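Local coordinates for erythrocyte membrane protein 1 (Plasmodium falciparum, PDB 6S8T) that binds the human endothelial receptor ICAM-1 through its DBLbeta domain, the part of this PfEMP1 adhesin present here, as part of infected-erythrocyte cytoadhesion, at residues K356-I361 / T434-N439; K400-T405 / T410-S415. One frame throughout, in Å; residues are numbered along the deposited sequence.

Both contacts lie in the later part of this helical DBLbeta domain, where the chain runs from helix 335-372 through helix 388-402 and helix 417-424 to a final stretch without regular structure. Contact 1 closes a long loop by bringing 434-439 against 356-361 on helix 335-372; contact 2, nested within it, draws together the two ends of the loop between helix 388-402 and helix 417-424. Their centres are about 20 Å apart and their nearest atoms about 9 Å, so they do not touch. Helix 417-424 connects them: Trp358 and Phe436 pack on it, and Tyr414 just before it bonds to Glu424. Each contact has one water bridge and no direct hydrogen bond between its segments.

Contact 1 (K356-I361 / T434-N439); sequences KQWNKI and TQFCKN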
loop_
_atom_site.group_PDB
_atom_site.type_symbol
_atom_site.label_atom_id
_atom_site.label_comp_id
_atom_site.label_asym_id
_atom_site.label_seq_id
_atom_site.Cartn_x
_atom_site.Cartn_y
_atom_site.Cartn_z
ATOM N N LYS A 356 -6.462 2.349 18.890
ATOM C CA LYS A 356 -5.553 1.320 19.385
ATOM C C LYS A 356 -4.580 0.878 18.298
ATOM O O LYS A 356 -3.411 0.593 18.581
ATOM C CB LYS A 356 -6.341 0.126 19.924
ATOM C CG LYS A 356 -7.045 0.395 21.243
ATOM C CD LYS A 356 -7.583 -0.891 21.852
ATOM C CE LYS A 356 -8.149 -0.649 23.241
ATOM N NZ LYS A 356 -8.622 -1.914 23.871
ATOM N N GLN A 357 -5.041 0.823 17.048
ATOM C CA GLN A 357 -4.148 0.470 15.949
ATOM C C GLN A 357 -3.092 1.548 15.731
ATOM O O GLN A 357 -1.916 1.237 15.502
ATOM C CB GLN A 357 -4.957 0.225 14.671
ATOM C CG GLN A 357 -6.029 -0.864 14.810
ATOM C CD GLN A 357 -6.671 -1.261 13.484
ATOM O OE1 GLN A 357 -6.724 -0.472 12.539
ATOM N NE2 GLN A 357 -7.158 -2.495 13.411
ATOM N N TRP A 358 -3.488 2.823 15.817
ATOM C CA TRP A 358 -2.545 3.915 15.583
ATOM C C TRP A 358 -1.442 3.952 16.634
ATOM O O TRP A 358 -0.297 4.291 16.313
ATOM C CB TRP A 358 -3.295 5.249 15.539
ATOM C CG TRP A 358 -2.404 6.466 15.503
ATOM C CD1 TRP A 358 -2.165 7.334 16.531
ATOM C CD2 TRP A 358 -1.644 6.947 14.387
ATOM N NE1 TRP A 358 -1.303 8.323 16.124
ATOM C CE2 TRP A 358 -0.966 8.109 14.813
ATOM C CE3 TRP A 358 -1.466 6.509 13.072
ATOM C CZ2 TRP A 358 -0.129 8.838 13.969
ATOM C CZ3 TRP A 358 -0.634 7.236 12.234
ATOM C CH2 TRP A 358 0.022 8.386 12.686
ATOM N N ASN A 359 -1.753 3.596 17.884
ATOM C CA ASN A 359 -0.738 3.616 18.932
ATOM C C ASN A 359 0.360 2.592 18.667
ATOM O O ASN A 359 1.535 2.844 18.959
ATOM C CB ASN A 359 -1.383 3.374 20.296
ATOM C CG ASN A 359 -2.057 4.614 20.849
ATOM O OD1 ASN A 359 -1.663 5.740 20.539
ATOM N ND2 ASN A 359 -3.078 4.416 21.676
ATOM N N LYS A 360 0.002 1.427 18.121
ATOM C CA LYS A 360 1.028 0.453 17.767
ATOM C C LYS A 360 1.808 0.893 16.535
ATOM O O LYS A 360 3.020 0.656 16.453
ATOM C CB LYS A 360 0.400 -0.922 17.538
ATOM C CG LYS A 360 -0.202 -1.543 18.784
ATOM C CD LYS A 360 -0.709 -2.947 18.501
ATOM C CE LYS A 360 -1.311 -3.574 19.745
ATOM N NZ LYS A 360 -1.873 -4.927 19.468
ATOM N N ILE A 361 1.137 1.538 15.576
ATOM C CA ILE A 361 1.806 1.978 14.355
ATOM C C ILE A 361 2.826 3.069 14.664
ATOM O O ILE A 361 3.973 3.016 14.206
ATOM C CB ILE A 361 0.773 2.456 13.318
ATOM C CG1 ILE A 361 -0.068 1.281 12.818
ATOM C CG2 ILE A 361 1.460 3.171 12.159
ATOM C CD1 ILE A 361 -1.139 1.682 11.821
ATOM N N THR A 434 -8.582 16.727 12.922
ATOM C CA THR A 434 -7.621 16.584 11.839
ATOM C C THR A 434 -6.174 16.430 12.292
ATOM O O THR A 434 -5.339 16.015 11.481
ATOM C CB THR A 434 -7.705 17.792 10.892
ATOM O OG1 THR A 434 -7.347 18.982 11.603
ATOM C CG2 THR A 434 -9.121 17.945 10.352
ATOM N N GLN A 435 -5.856 16.744 13.545
ATOM C CA GLN A 435 -4.481 16.709 14.031
ATOM C C GLN A 435 -4.170 15.327 14.596
ATOM O O GLN A 435 -4.800 14.889 15.564
ATOM C CB GLN A 435 -4.266 17.791 15.088
ATOM C CG GLN A 435 -2.846 17.874 15.615
ATOM C CD GLN A 435 -2.652 19.032 16.572
ATOM O OE1 GLN A 435 -3.126 20.139 16.327
ATOM N NE2 GLN A 435 -1.957 18.778 17.674
ATOM N N PHE A 436 -3.188 14.647 13.999
ATOM C CA PHE A 436 -2.840 13.288 14.399
ATOM C C PHE A 436 -1.915 13.229 15.613
ATOM O O PHE A 436 -1.654 12.130 16.115
ATOM C CB PHE A 436 -2.203 12.540 13.220
ATOM C CG PHE A 436 -3.205 11.898 12.297
ATOM C CD1 PHE A 436 -3.991 12.669 11.458
ATOM C CD2 PHE A 436 -3.359 10.521 12.270
ATOM C CE1 PHE A 436 -4.917 12.082 10.613
ATOM C CE2 PHE A 436 -4.283 9.926 11.425
ATOM C CZ PHE A 436 -5.063 10.708 10.596
ATOM N N CYS A 437 -1.414 14.364 16.094
ATOM C CA CYS A 437 -0.649 14.417 17.331
ATOM C C CYS A 437 -1.476 15.082 18.426
ATOM O O CYS A 437 -2.334 15.925 18.153
ATOM C CB CYS A 437 0.671 15.174 17.146
ATOM S SG CYS A 437 0.488 16.872 16.560
ATOM N N LYS A 438 -1.205 14.694 19.673
ATOM C CA LYS A 438 -1.945 15.219 20.815
ATOM C C LYS A 438 -1.568 16.669 21.093
ATOM O O LYS A 438 -2.370 17.579 20.861
ATOM C CB LYS A 438 -1.697 14.356 22.057
ATOM C CG LYS A 438 -2.177 12.920 21.914
ATOM C CD LYS A 438 -1.858 12.089 23.147
ATOM C CE LYS A 438 -2.360 10.660 22.982
ATOM N NZ LYS A 438 -2.031 9.797 24.151
ATOM N N ASN A 439 -0.356 16.890 21.591
ATOM C CA ASN A 439 0.135 18.224 21.903
ATOM C C ASN A 439 0.995 18.759 20.763
ATOM O O ASN A 439 1.425 18.021 19.873
ATOM C CB ASN A 439 0.931 18.212 23.213
ATOM C CG ASN A 439 0.040 18.154 24.436
ATOM O OD1 ASN A 439 -0.976 18.845 24.507
ATOM N ND2 ASN A 439 0.415 17.330 25.407
HETATM O O HOH W 1 -0.188 10.625 17.598
#
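The long helix 335-372 of the DBL domain, within its predicted coiled-coil portion, meets the irregular segment that follows helix 417-424 through an edge-to-face aromatic pair, Trp358 with Phe436. CG of Trp358 stands anti to the backbone N (chi1 172°), which carries the indole outward from the helix to the other segment. The edge of the Phe436 ring comes over one face of the indole, toward its rim, with CD2 4.0 Å from Trp358 CZ2. The ring planes stand at 68° and the centroid of the six-membered indole ring is 5.3 Å from that of Phe436. At the indole edge a water lies in the ring plane, accepting from Trp358 NE1 at 3.0 Å and donating to Phe436 O at 2.6 Å. Trp358 NE1 and Phe436 O are 3.8 Å apart, too far for a direct bond, and the water spans them. Ala417 and Ile421 of helix 417-424 also touch Trp358, while Phe436 packs on Ala302 and Cys306 of helix 293-319. Cys437 is disulfide-bonded to Cys2, tying this segment to the N-terminal end of the chain. The buried indole N-H thus has a water partner that also reaches the Phe436 carbonyl, while the ring face packs against hydrocarbon.

Contact 2 (K400-T405 / T410-S415); sequences KVTGDT and TTSPYS
Thr402 OG1, at the end of helix 388-402, is gripped from several sides: it hydrogen-bonds to Leu398 O one turn back in the helix, receives a weak bond from Asp404 N at 3.5 Å, and meets a water at 2.8 Å. That water continues to Ser412 OG at 2.7 Å, bridging Thr402 OG1 and Ser412 OG, which are 4.2 Å apart. With chi1 at 64°, Thr402 OG1 sits between its backbone N and carbonyl carbon, a position from which it serves both the preceding turn and the chain beyond. Gly403 leaves the helix with positive phi, and Asp404 then forms the centre of an inverse gamma turn.

On the other segment Ser412 OG, anti to its backbone N (chi1 172°), accepts from Tyr414 N at 3.3 Å in an ST turn and lies at the edge of the Tyr414 ring, in its plane. Ser415 OG donates to Ser412 O at 3.1 Å, nearly in line with the carbonyl bond. The two segments meet directly where Asp404 CB lies 4.2 Å from Ser412 CB, with the carboxylate passing on toward Ser415, whose CB is 4.3 Å from Asp404 OD2. Lys373, the residue after helix 335-372, forms a salt bridge with Asp404 OD1.

Between its two segments this loop is therefore joined by one shared water and light side-chain packing: Ser412 OG is held by the N-H of Tyr414, Thr402 OG1 mainly by the carbonyl of Leu398 in the preceding helical turn, and the water joins the two hydroxyls.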
loop_
_atom_site.group_PDB
_atom_site.type_symbol
_atom_site.label_atom_id
_atom_site.label_comp_id
_atom_site.label_asym_id
_atom_site.label_seq_id
_atom_site.Cartn_x
_atom_site.Cartn_y
_atom_site.Cartn_z
ATOM N N LYS A 400 19.793 12.360 6.903
ATOM C CA LYS A 400 20.967 13.002 6.324
ATOM C C LYS A 400 20.593 14.286 5.587
ATOM O O LYS A 400 21.326 15.280 5.650
ATOM C CB LYS A 400 21.670 12.017 5.390
ATOM C CG LYS A 400 22.879 12.554 4.657
ATOM C CD LYS A 400 23.491 11.458 3.802
ATOM C CE LYS A 400 24.665 11.973 3.004
ATOM N NZ LYS A 400 25.317 10.908 2.189
ATOM N N VAL A 401 19.456 14.288 4.888
ATOM C CA VAL A 401 19.028 15.485 4.169
ATOM C C VAL A 401 18.538 16.552 5.140
ATOM O O VAL A 401 18.872 17.735 5.003
ATOM C CB VAL A 401 17.943 15.132 3.133
ATOM C CG1 VAL A 401 17.265 16.397 2.633
ATOM C CG2 VAL A 401 18.542 14.352 1.969
ATOM N N THR A 402 17.737 16.160 6.132
ATOM C CA THR A 402 17.141 17.122 7.051
ATOM C C THR A 402 18.094 17.583 8.144
ATOM O O THR A 402 17.761 18.528 8.866
ATOM C CB THR A 402 15.892 16.532 7.712
ATOM O OG1 THR A 402 16.263 15.409 8.520
ATOM C CG2 THR A 402 14.888 16.088 6.660
ATOM N N GLY A 403 19.247 16.938 8.296
ATOM C CA GLY A 403 20.181 17.283 9.346
ATOM C C GLY A 403 19.840 16.741 10.718
ATOM O O GLY A 403 20.622 16.947 11.655
ATOM N N ASP A 404 18.705 16.060 10.873
ATOM C CA ASP A 404 18.284 15.506 12.161
ATOM C C ASP A 404 19.009 14.182 12.375
ATOM O O ASP A 404 18.496 13.107 12.067
ATOM C CB ASP A 404 16.767 15.348 12.200
ATOM C CG ASP A 404 16.291 14.443 13.326
ATOM O OD1 ASP A 404 16.793 14.571 14.460
ATOM O OD2 ASP A 404 15.403 13.599 13.074
ATOM N N THR A 405 20.223 14.258 12.917
ATOM C CA THR A 405 21.071 13.083 13.064
ATOM C C THR A 405 21.483 12.785 14.501
ATOM O O THR A 405 22.205 11.806 14.726
ATOM C CB THR A 405 22.333 13.227 12.200
ATOM O OG1 THR A 405 23.076 14.376 12.625
ATOM C CG2 THR A 405 21.962 13.385 10.733
ATOM N N THR A 410 14.648 18.260 17.455
ATOM C CA THR A 410 13.201 18.233 17.287
ATOM C C THR A 410 12.760 19.226 16.217
ATOM O O THR A 410 11.634 19.725 16.244
ATOM C CB THR A 410 12.494 18.518 18.613
ATOM O OG1 THR A 410 12.973 19.754 19.157
ATOM C CG2 THR A 410 12.756 17.397 19.609
ATOM N N THR A 411 13.646 19.514 15.265
ATOM C CA THR A 411 13.392 20.503 14.227
ATOM C C THR A 411 12.764 19.916 12.970
ATOM O O THR A 411 12.411 20.678 12.063
ATOM C CB THR A 411 14.695 21.215 13.847
ATOM O OG1 THR A 411 14.454 22.099 12.744
ATOM C CG2 THR A 411 15.760 20.201 13.453
ATOM N N SER A 412 12.619 18.596 12.889
ATOM C CA SER A 412 12.066 17.948 11.715
ATOM C C SER A 412 10.753 17.261 12.062
ATOM O O SER A 412 10.682 16.542 13.070
ATOM C CB SER A 412 13.051 16.921 11.140
ATOM O OG SER A 412 12.448 16.164 10.103
ATOM N N PRO A 413 9.700 17.444 11.262
ATOM C CA PRO A 413 8.445 16.723 11.528
ATOM C C PRO A 413 8.532 15.230 11.266
ATOM O O PRO A 413 7.680 14.486 11.766
ATOM C CB PRO A 413 7.445 17.395 10.580
ATOM C CG PRO A 413 8.293 17.918 9.465
ATOM C CD PRO A 413 9.585 18.352 10.108
ATOM N N TYR A 414 9.526 14.763 10.509
ATOM C CA TYR A 414 9.618 13.342 10.183
ATOM C C TYR A 414 10.051 12.474 11.358
ATOM O O TYR A 414 10.178 11.256 11.184
ATOM C CB TYR A 414 10.576 13.134 9.008
ATOM C CG TYR A 414 10.043 13.671 7.700
ATOM C CD1 TYR A 414 9.173 12.918 6.926
ATOM C CD2 TYR A 414 10.405 14.930 7.243
ATOM C CE1 TYR A 414 8.674 13.401 5.732
ATOM C CE2 TYR A 414 9.913 15.421 6.043
ATOM C CZ TYR A 414 9.044 14.647 5.295
ATOM O OH TYR A 414 8.547 15.120 4.105
ATOM N N SER A 415 10.276 13.044 12.542
ATOM C CA SER A 415 10.686 12.236 13.682
ATOM C C SER A 415 9.524 11.510 14.352
ATOM O O SER A 415 9.765 10.715 15.269
ATOM C CB SER A 415 11.418 13.105 14.708
ATOM O OG SER A 415 10.608 14.188 15.131
HETATM O O HOH W 2 14.028 14.108 9.497
#